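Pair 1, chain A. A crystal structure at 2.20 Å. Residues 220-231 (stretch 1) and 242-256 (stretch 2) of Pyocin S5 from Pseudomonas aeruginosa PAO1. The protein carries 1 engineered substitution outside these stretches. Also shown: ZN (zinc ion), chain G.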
# COMPACT_ATOMS: atom_id res chain seq x y z
N SER A 220 4.90 3.09 -5.04
CA SER A 220 5.82 2.66 -6.10
C SER A 220 6.34 1.25 -5.84
O SER A 220 6.41 0.44 -6.77
CB SER A 220 6.99 3.64 -6.22
OG SER A 220 6.54 4.98 -6.12
N GLU A 221 6.64 0.93 -4.59
CA GLU A 221 7.09 -0.41 -4.24
C GLU A 221 5.98 -1.44 -4.48
O GLU A 221 6.27 -2.51 -5.01
CB GLU A 221 7.51 -0.47 -2.78
CG GLU A 221 8.98 -0.24 -2.59
CD GLU A 221 9.24 -0.05 -1.11
OE1 GLU A 221 9.12 -1.04 -0.36
OE2 GLU A 221 9.53 1.09 -0.70
N LEU A 222 4.73 -1.11 -4.09
CA LEU A 222 3.58 -2.01 -4.28
C LEU A 222 3.30 -2.26 -5.76
O LEU A 222 2.96 -3.39 -6.13
CB LEU A 222 2.33 -1.50 -3.56
CG LEU A 222 2.32 -1.66 -2.04
CD1 LEU A 222 1.27 -0.82 -1.44
CD2 LEU A 222 2.16 -3.13 -1.61
N ASP A 223 3.48 -1.23 -6.58
CA ASP A 223 3.32 -1.33 -8.02
C ASP A 223 4.38 -2.26 -8.61
O ASP A 223 4.08 -3.06 -9.48
CB ASP A 223 3.44 0.04 -8.66
CG ASP A 223 2.37 0.99 -8.19
OD1 ASP A 223 1.25 0.53 -7.94
OD2 ASP A 223 2.66 2.19 -8.07
N GLN A 224 5.61 -2.15 -8.12
CA GLN A 224 6.70 -2.99 -8.61
C GLN A 224 6.40 -4.44 -8.32
O GLN A 224 6.64 -5.31 -9.15
CB GLN A 224 8.02 -2.60 -7.94
CG GLN A 224 9.25 -3.18 -8.62
CD GLN A 224 9.77 -4.45 -7.97
OE1 GLN A 224 10.73 -4.42 -7.20
NE2 GLN A 224 9.14 -5.58 -8.28
N ALA A 225 5.89 -4.70 -7.12
CA ALA A 225 5.50 -6.03 -6.72
C ALA A 225 4.34 -6.47 -7.61
O ALA A 225 4.22 -7.64 -7.97
CB ALA A 225 5.10 -6.04 -5.26
N GLY A 226 3.48 -5.52 -7.92
CA GLY A 226 2.28 -5.76 -8.72
C GLY A 226 2.56 -6.15 -10.16
O GLY A 226 1.74 -6.84 -10.77
N SER A 227 3.72 -5.71 -10.73
CA SER A 227 4.12 -5.98 -12.12
C SER A 227 4.37 -7.44 -12.39
O SER A 227 4.15 -7.91 -13.51
CB SER A 227 5.35 -5.16 -12.52
OG SER A 227 6.52 -5.56 -11.83
N ALA A 228 4.85 -8.17 -11.37
CA ALA A 228 5.15 -9.60 -11.45
C ALA A 228 3.88 -10.41 -11.75
O ALA A 228 3.95 -11.45 -12.39
CB ALA A 228 5.76 -10.06 -10.13
N LEU A 229 2.73 -9.88 -11.30
CA LEU A 229 1.41 -10.48 -11.38
C LEU A 229 0.79 -10.50 -12.80
O LEU A 229 0.92 -9.52 -13.55
CB LEU A 229 0.47 -9.79 -10.37
CG LEU A 229 0.84 -9.98 -8.90
CD1 LEU A 229 0.27 -8.89 -8.05
CD2 LEU A 229 0.38 -11.33 -8.38
N PRO A 230 0.13 -11.62 -13.17
CA PRO A 230 -0.49 -11.72 -14.50
C PRO A 230 -1.73 -10.82 -14.66
O PRO A 230 -2.31 -10.38 -13.65
CB PRO A 230 -0.88 -13.21 -14.59
CG PRO A 230 -0.16 -13.89 -13.46
CD PRO A 230 -0.09 -12.86 -12.40
N PRO A 231 -2.15 -10.50 -15.92
CA PRO A 231 -3.32 -9.62 -16.09
C PRO A 231 -4.63 -10.26 -15.67
O PRO A 231 -4.85 -11.45 -15.86
CB PRO A 231 -3.30 -9.32 -17.59
CG PRO A 231 -2.58 -10.45 -18.20
CD PRO A 231 -1.56 -10.87 -17.22
N GLU A 242 -8.76 -8.26 -3.21
CA GLU A 242 -8.06 -9.46 -2.73
C GLU A 242 -6.56 -9.41 -3.13
O GLU A 242 -5.71 -9.66 -2.28
CB GLU A 242 -8.71 -10.73 -3.29
CG GLU A 242 -9.67 -11.41 -2.33
CD GLU A 242 -10.08 -12.81 -2.71
OE1 GLU A 242 -11.30 -13.11 -2.66
OE2 GLU A 242 -9.20 -13.63 -3.06
N ARG A 243 -6.27 -9.06 -4.40
CA ARG A 243 -4.92 -8.94 -4.94
C ARG A 243 -4.15 -7.83 -4.22
O ARG A 243 -3.00 -8.05 -3.85
CB ARG A 243 -4.96 -8.72 -6.46
CG ARG A 243 -3.60 -8.55 -7.12
CD ARG A 243 -3.69 -8.43 -8.63
NE ARG A 243 -3.66 -9.73 -9.29
CZ ARG A 243 -3.39 -9.91 -10.58
NH1 ARG A 243 -3.13 -8.87 -11.36
NH2 ARG A 243 -3.38 -11.13 -11.10
N ALA A 244 -4.78 -6.67 -3.98
CA ALA A 244 -4.13 -5.54 -3.29
C ALA A 244 -3.85 -5.89 -1.84
O ALA A 244 -2.81 -5.51 -1.33
CB ALA A 244 -4.98 -4.30 -3.39
N THR A 245 -4.76 -6.65 -1.20
CA THR A 245 -4.62 -7.11 0.18
C THR A 245 -3.43 -8.07 0.27
O THR A 245 -2.67 -8.01 1.25
CB THR A 245 -5.94 -7.66 0.70
OG1 THR A 245 -6.92 -6.62 0.66
CG2 THR A 245 -5.85 -8.19 2.12
N ARG A 246 -3.23 -8.92 -0.77
CA ARG A 246 -2.13 -9.87 -0.81
C ARG A 246 -0.78 -9.18 -0.92
O ARG A 246 0.16 -9.58 -0.22
CB ARG A 246 -2.33 -10.91 -1.92
CG ARG A 246 -3.08 -12.13 -1.42
CD ARG A 246 -3.36 -13.16 -2.51
NE ARG A 246 -4.78 -13.49 -2.58
CZ ARG A 246 -5.40 -14.40 -1.82
NH1 ARG A 246 -4.71 -15.08 -0.91
NH2 ARG A 246 -6.69 -14.62 -1.95
N LEU A 247 -0.68 -8.12 -1.73
CA LEU A 247 0.54 -7.35 -1.89
C LEU A 247 0.96 -6.66 -0.60
O LEU A 247 2.11 -6.78 -0.19
CB LEU A 247 0.40 -6.31 -3.02
CG LEU A 247 0.44 -6.82 -4.46
CD1 LEU A 247 0.28 -5.69 -5.42
CD2 LEU A 247 1.73 -7.55 -4.76
N VAL A 248 0.02 -5.96 0.05
CA VAL A 248 0.23 -5.24 1.30
C VAL A 248 0.64 -6.22 2.42
O VAL A 248 1.63 -5.97 3.10
CB VAL A 248 -1.00 -4.38 1.66
CG1 VAL A 248 -0.83 -3.67 3.00
CG2 VAL A 248 -1.28 -3.36 0.56
N THR A 249 -0.10 -7.35 2.58
CA THR A 249 0.20 -8.37 3.59
C THR A 249 1.62 -8.93 3.42
O THR A 249 2.36 -9.00 4.41
CB THR A 249 -0.89 -9.45 3.60
OG1 THR A 249 -2.14 -8.80 3.81
CG2 THR A 249 -0.68 -10.47 4.70
N GLN A 250 2.00 -9.30 2.18
CA GLN A 250 3.33 -9.83 1.88
C GLN A 250 4.43 -8.77 2.11
O GLN A 250 5.48 -9.09 2.67
CB GLN A 250 3.39 -10.45 0.48
CG GLN A 250 4.66 -11.27 0.21
CD GLN A 250 4.76 -12.53 1.05
OE1 GLN A 250 5.51 -12.62 2.03
NE2 GLN A 250 4.00 -13.55 0.68
N ALA A 251 4.17 -7.51 1.70
CA ALA A 251 5.09 -6.39 1.92
C ALA A 251 5.34 -6.17 3.41
O ALA A 251 6.46 -5.87 3.79
CB ALA A 251 4.54 -5.12 1.29
N ILE A 252 4.28 -6.32 4.26
CA ILE A 252 4.42 -6.21 5.72
C ILE A 252 5.31 -7.38 6.21
O ILE A 252 6.27 -7.12 6.93
CB ILE A 252 3.06 -6.12 6.49
CG1 ILE A 252 2.25 -4.89 6.02
CG2 ILE A 252 3.29 -6.04 8.01
CD1 ILE A 252 0.78 -4.84 6.42
N ALA A 253 5.01 -8.64 5.77
CA ALA A 253 5.73 -9.88 6.10
C ALA A 253 7.23 -9.83 5.74
O ALA A 253 8.06 -10.32 6.51
CB ALA A 253 5.07 -11.06 5.41
N ASP A 254 7.55 -9.27 4.58
CA ASP A 254 8.92 -9.13 4.10
C ASP A 254 9.65 -8.02 4.86
O ASP A 254 10.79 -8.23 5.27
CB ASP A 254 8.93 -8.89 2.58
CG ASP A 254 8.45 -10.07 1.76
OD1 ASP A 254 7.85 -11.01 2.35
OD2 ASP A 254 8.67 -10.07 0.52
N LYS A 255 9.00 -6.88 5.10
CA LYS A 255 9.60 -5.76 5.83
C LYS A 255 9.91 -6.07 7.30
O LYS A 255 10.85 -5.49 7.85
CB LYS A 255 8.75 -4.50 5.71
CG LYS A 255 8.99 -3.80 4.40
CD LYS A 255 8.14 -2.58 4.21
CE LYS A 255 8.03 -2.24 2.75
NZ LYS A 255 9.36 -2.18 2.09
N LYS A 256 9.13 -6.96 7.92
CA LYS A 256 9.32 -7.44 9.29
C LYS A 256 10.53 -8.39 9.34
O LYS A 256 11.25 -8.41 10.35
CB LYS A 256 8.05 -8.15 9.80
CG LYS A 256 6.94 -7.20 10.22
CD LYS A 256 5.79 -7.95 10.88
CE LYS A 256 5.22 -7.19 12.05
NZ LYS A 256 4.03 -6.38 11.68
ZN ZN G . 11.36 1.37 0.72

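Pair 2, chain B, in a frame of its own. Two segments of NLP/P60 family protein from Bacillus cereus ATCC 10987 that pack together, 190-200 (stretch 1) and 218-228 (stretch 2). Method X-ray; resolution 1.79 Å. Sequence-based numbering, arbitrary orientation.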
# COMPACT_ATOMS: atom_id res chain seq x y z
N ASP B 190 17.29 9.50 -3.00
CA ASP B 190 17.79 8.20 -3.47
C ASP B 190 17.20 6.99 -2.72
O ASP B 190 17.01 5.92 -3.33
CB ASP B 190 19.31 8.12 -3.42
CG ASP B 190 19.99 8.87 -4.56
OD1 ASP B 190 19.33 9.26 -5.57
OD2 ASP B 190 21.23 9.06 -4.43
N ASP B 191 16.94 7.14 -1.42
CA ASP B 191 16.31 6.07 -0.62
C ASP B 191 14.92 5.70 -1.20
O ASP B 191 14.57 4.53 -1.30
CB ASP B 191 16.10 6.48 0.82
CG ASP B 191 17.41 6.95 1.53
OD1 ASP B 191 18.50 6.67 1.04
OD2 ASP B 191 17.29 7.58 2.59
N LEU B 192 14.14 6.73 -1.53
CA LEU B 192 12.82 6.56 -2.14
C LEU B 192 12.92 5.86 -3.50
O LEU B 192 12.16 4.95 -3.79
CB LEU B 192 12.13 7.90 -2.33
CG LEU B 192 11.88 8.82 -1.11
CD1 LEU B 192 11.31 10.12 -1.59
CD2 LEU B 192 10.97 8.20 -0.06
N ILE B 193 13.91 6.26 -4.28
CA ILE B 193 14.10 5.73 -5.60
C ILE B 193 14.50 4.26 -5.50
O ILE B 193 13.94 3.40 -6.19
CB ILE B 193 15.14 6.58 -6.41
CG1 ILE B 193 14.54 7.99 -6.64
CG2 ILE B 193 15.51 5.87 -7.72
CD1 ILE B 193 15.47 9.02 -7.26
N ASN B 194 15.41 3.99 -4.57
CA ASN B 194 15.90 2.66 -4.39
C ASN B 194 14.78 1.76 -3.92
O ASN B 194 14.67 0.59 -4.37
CB ASN B 194 17.12 2.66 -3.43
CG ASN B 194 18.39 3.06 -4.16
OD1 ASN B 194 18.53 2.77 -5.36
ND2 ASN B 194 19.27 3.79 -3.49
N THR B 195 13.91 2.31 -3.07
CA THR B 195 12.72 1.59 -2.64
C THR B 195 11.84 1.20 -3.83
O THR B 195 11.50 0.04 -4.01
CB THR B 195 11.92 2.37 -1.57
OG1 THR B 195 12.69 2.44 -0.36
CG2 THR B 195 10.57 1.67 -1.28
N GLY B 196 11.51 2.17 -4.66
CA GLY B 196 10.72 1.91 -5.87
C GLY B 196 11.33 0.90 -6.77
O GLY B 196 10.62 0.01 -7.28
N LYS B 197 12.64 1.01 -7.00
CA LYS B 197 13.38 0.05 -7.84
C LYS B 197 13.27 -1.38 -7.42
O LYS B 197 13.34 -2.27 -8.30
CB LYS B 197 14.85 0.45 -8.03
CG LYS B 197 15.07 1.72 -8.87
CD LYS B 197 16.55 2.10 -8.93
CE LYS B 197 16.84 3.25 -9.90
NZ LYS B 197 18.32 3.60 -9.95
N MSE B 198 13.09 -1.64 -6.12
CA MSE B 198 12.91 -3.02 -5.67
C MSE B 198 11.74 -3.70 -6.34
O MSE B 198 11.72 -4.94 -6.46
CB MSE B 198 12.73 -3.10 -4.15
CG MSE B 198 13.92 -2.53 -3.33
SE MSE B 198 13.71 -3.18 -1.47
CE MSE B 198 11.92 -2.67 -1.16
N PHE B 199 10.75 -2.92 -6.77
CA PHE B 199 9.50 -3.47 -7.30
C PHE B 199 9.45 -3.54 -8.82
O PHE B 199 8.41 -3.88 -9.34
CB PHE B 199 8.32 -2.64 -6.81
CG PHE B 199 8.16 -2.63 -5.30
CD1 PHE B 199 7.51 -3.67 -4.67
CD2 PHE B 199 8.66 -1.62 -4.55
CE1 PHE B 199 7.35 -3.68 -3.29
CE2 PHE B 199 8.53 -1.63 -3.14
CZ PHE B 199 7.85 -2.64 -2.53
N LEU B 200 10.53 -3.18 -9.52
CA LEU B 200 10.54 -3.19 -10.98
C LEU B 200 10.03 -4.56 -11.49
O LEU B 200 10.47 -5.62 -11.02
CB LEU B 200 11.94 -2.82 -11.54
CG LEU B 200 12.40 -1.36 -11.43
CD1 LEU B 200 13.94 -1.24 -11.67
CD2 LEU B 200 11.60 -0.45 -12.41
N GLY B 218 -1.03 4.04 -5.11
CA GLY B 218 -0.68 3.13 -3.99
C GLY B 218 0.84 2.95 -3.88
O GLY B 218 1.40 2.84 -2.76
N PHE B 219 1.50 2.97 -5.03
CA PHE B 219 2.97 2.88 -5.11
C PHE B 219 3.63 4.08 -4.44
O PHE B 219 4.44 3.93 -3.54
CB PHE B 219 3.35 2.79 -6.58
CG PHE B 219 4.82 2.62 -6.87
CD1 PHE B 219 5.52 1.50 -6.43
CD2 PHE B 219 5.45 3.51 -7.71
CE1 PHE B 219 6.86 1.31 -6.80
CE2 PHE B 219 6.80 3.33 -8.09
CZ PHE B 219 7.50 2.23 -7.62
N THR B 220 3.28 5.27 -4.91
CA THR B 220 3.81 6.49 -4.32
C THR B 220 3.45 6.64 -2.81
O THR B 220 4.31 6.94 -1.98
CB THR B 220 3.42 7.75 -5.13
OG1 THR B 220 2.00 7.89 -5.18
CG2 THR B 220 3.99 7.65 -6.56
N HIS B 221 2.21 6.39 -2.44
CA HIS B 221 1.80 6.47 -1.04
C HIS B 221 2.62 5.50 -0.20
O HIS B 221 3.11 5.88 0.86
CB HIS B 221 0.30 6.14 -0.92
CG HIS B 221 -0.15 5.90 0.49
ND1 HIS B 221 -0.39 6.93 1.37
CD2 HIS B 221 -0.41 4.75 1.16
CE1 HIS B 221 -0.82 6.43 2.52
NE2 HIS B 221 -0.83 5.11 2.42
N THR B 222 2.80 4.28 -0.69
CA THR B 222 3.56 3.24 0.06
C THR B 222 5.04 3.56 0.21
O THR B 222 5.60 3.38 1.28
CB THR B 222 3.36 1.84 -0.58
OG1 THR B 222 1.97 1.49 -0.49
CG2 THR B 222 4.23 0.76 0.13
N ILE B 223 5.67 4.07 -0.84
CA ILE B 223 7.09 4.43 -0.82
C ILE B 223 7.31 5.53 0.22
O ILE B 223 8.20 5.41 1.08
CB ILE B 223 7.55 4.96 -2.19
CG1 ILE B 223 7.70 3.81 -3.18
CG2 ILE B 223 8.88 5.71 -2.07
CD1 ILE B 223 7.94 4.28 -4.59
N TYR B 224 6.47 6.57 0.17
CA TYR B 224 6.62 7.66 1.15
C TYR B 224 6.30 7.23 2.57
O TYR B 224 7.04 7.56 3.48
CB TYR B 224 5.83 8.89 0.73
CG TYR B 224 6.63 9.78 -0.19
CD1 TYR B 224 7.45 10.81 0.35
CD2 TYR B 224 6.60 9.63 -1.56
CE1 TYR B 224 8.19 11.62 -0.45
CE2 TYR B 224 7.37 10.46 -2.38
CZ TYR B 224 8.15 11.46 -1.79
OH TYR B 224 8.93 12.29 -2.55
N LYS B 225 5.22 6.45 2.74
CA LYS B 225 4.76 6.07 4.06
C LYS B 225 5.78 5.21 4.79
O LYS B 225 6.02 5.38 6.00
CB LYS B 225 3.44 5.32 3.97
CG LYS B 225 2.90 5.00 5.36
CD LYS B 225 1.42 5.16 5.50
CE LYS B 225 0.95 4.66 6.88
NZ LYS B 225 -0.41 4.02 6.84
N SER B 226 6.43 4.33 4.03
CA SER B 226 7.47 3.43 4.57
C SER B 226 8.73 4.16 5.01
O SER B 226 9.56 3.57 5.73
CB SER B 226 7.82 2.35 3.54
OG SER B 226 8.56 2.85 2.42
N HIS B 227 8.88 5.40 4.57
CA HIS B 227 9.98 6.27 4.94
C HIS B 227 9.52 7.42 5.86
O HIS B 227 10.19 8.48 5.97
CB HIS B 227 10.67 6.82 3.68
CG HIS B 227 11.46 5.78 2.95
ND1 HIS B 227 12.71 5.37 3.38
CD2 HIS B 227 11.17 5.03 1.86
CE1 HIS B 227 13.17 4.44 2.55
NE2 HIS B 227 12.25 4.21 1.63
N GLY B 228 8.38 7.21 6.51
CA GLY B 228 7.88 8.11 7.57
C GLY B 228 7.07 9.32 7.13
O GLY B 228 6.75 10.19 7.94

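Pair 1 and pair 2 share one backbone arrangement: two helices crossing steeply, with 113° between their N-to-C directions in pair 1 and 128° in pair 2, and axes 10.1 and 9.7 Å apart at closest approach. Fourteen central residues superpose with an RMSD of 0.5 Å, and the buried surfaces are similar, 460 and 449 Å².

The backbones come nearest at matched positions, Leu222(A) with Leu247(A) and Leu192(B) with Ile223(B), whose CA atoms lie 6.6 and 6.3 Å apart. The leucine is the same in both pairs, in type and in its m,t rotamer. In both pairs its CA-to-CB bond points sideways while its end comes nearer the second helix. In pair 1, Leu222(A) CD2 lies 3.9 Å from Leu247(A) CB and 4.1 Å from Val248(A) CG2; in pair 2, Leu192(B) CD2 lies 3.8 Å from Ile223(B) CG2 and sits over one face of the Tyr224(B) ring. Tyrosine thus offers a flat surface where valine offers a methyl group.

One turn on, Gly226(A) matches Gly196(B), and in both the partner lies close to the backbone: Gly226(A) CA is 3.9 Å from Leu247(A) CD1, and Gly196(B) CA is 3.9 Å from Ile223(B) CD1 and 3.7 Å from Phe219(B) CZ. In pair 2 an ideal CB would be tight against both partners, so the bare backbone is what allows this approach; in pair 1 an ideal CB would clear Leu247(A) CD1 at 3.7 Å but be crowded by Asp223(A) O of its own helix.

Ala225(A) and Thr195(B) both point toward the other stretch, with different chemistry. Ala225(A) CB makes an apolar contact with Leu247(A) CD2 at 3.7 Å. Thr195(B) OG1 accepts a hydrogen bond from His227(B) NE2 at 2.7 Å and donates to Asp191(B) O at 3.0 Å, so one hydroxyl ties the histidine to the first helix. The match of His227(B) is Ala251(A), whose small CB meets Leu222(A) CD2 at 4.2 Å.

Near the end of stretch 1, Leu229(A) matches Phe199(B), and Arg243(A) matches Phe219(B). Pair 2 fills this region with two aromatic rings, Phe199(B) CD2 lying 4.1 Å from Phe219(B) CE1, at the edge of the Phe219(B) ring. Pair 1 lays Leu229(A) CB over one face of the Arg243(A) guanidinium, while Arg243(A) NH1 and NH2 each donate to Pro230(A) O at 2.9 Å, so a single carbonyl receives both nitrogens.

Glu221(A) matches Asp191(B). Glu221(A) OE1 forms a salt bridge with Lys255(A) NZ at 2.7 Å, and its OE2 binds zinc. At the matched position, Asp191(B) CB lies 4.0 Å from His227(B) CE1.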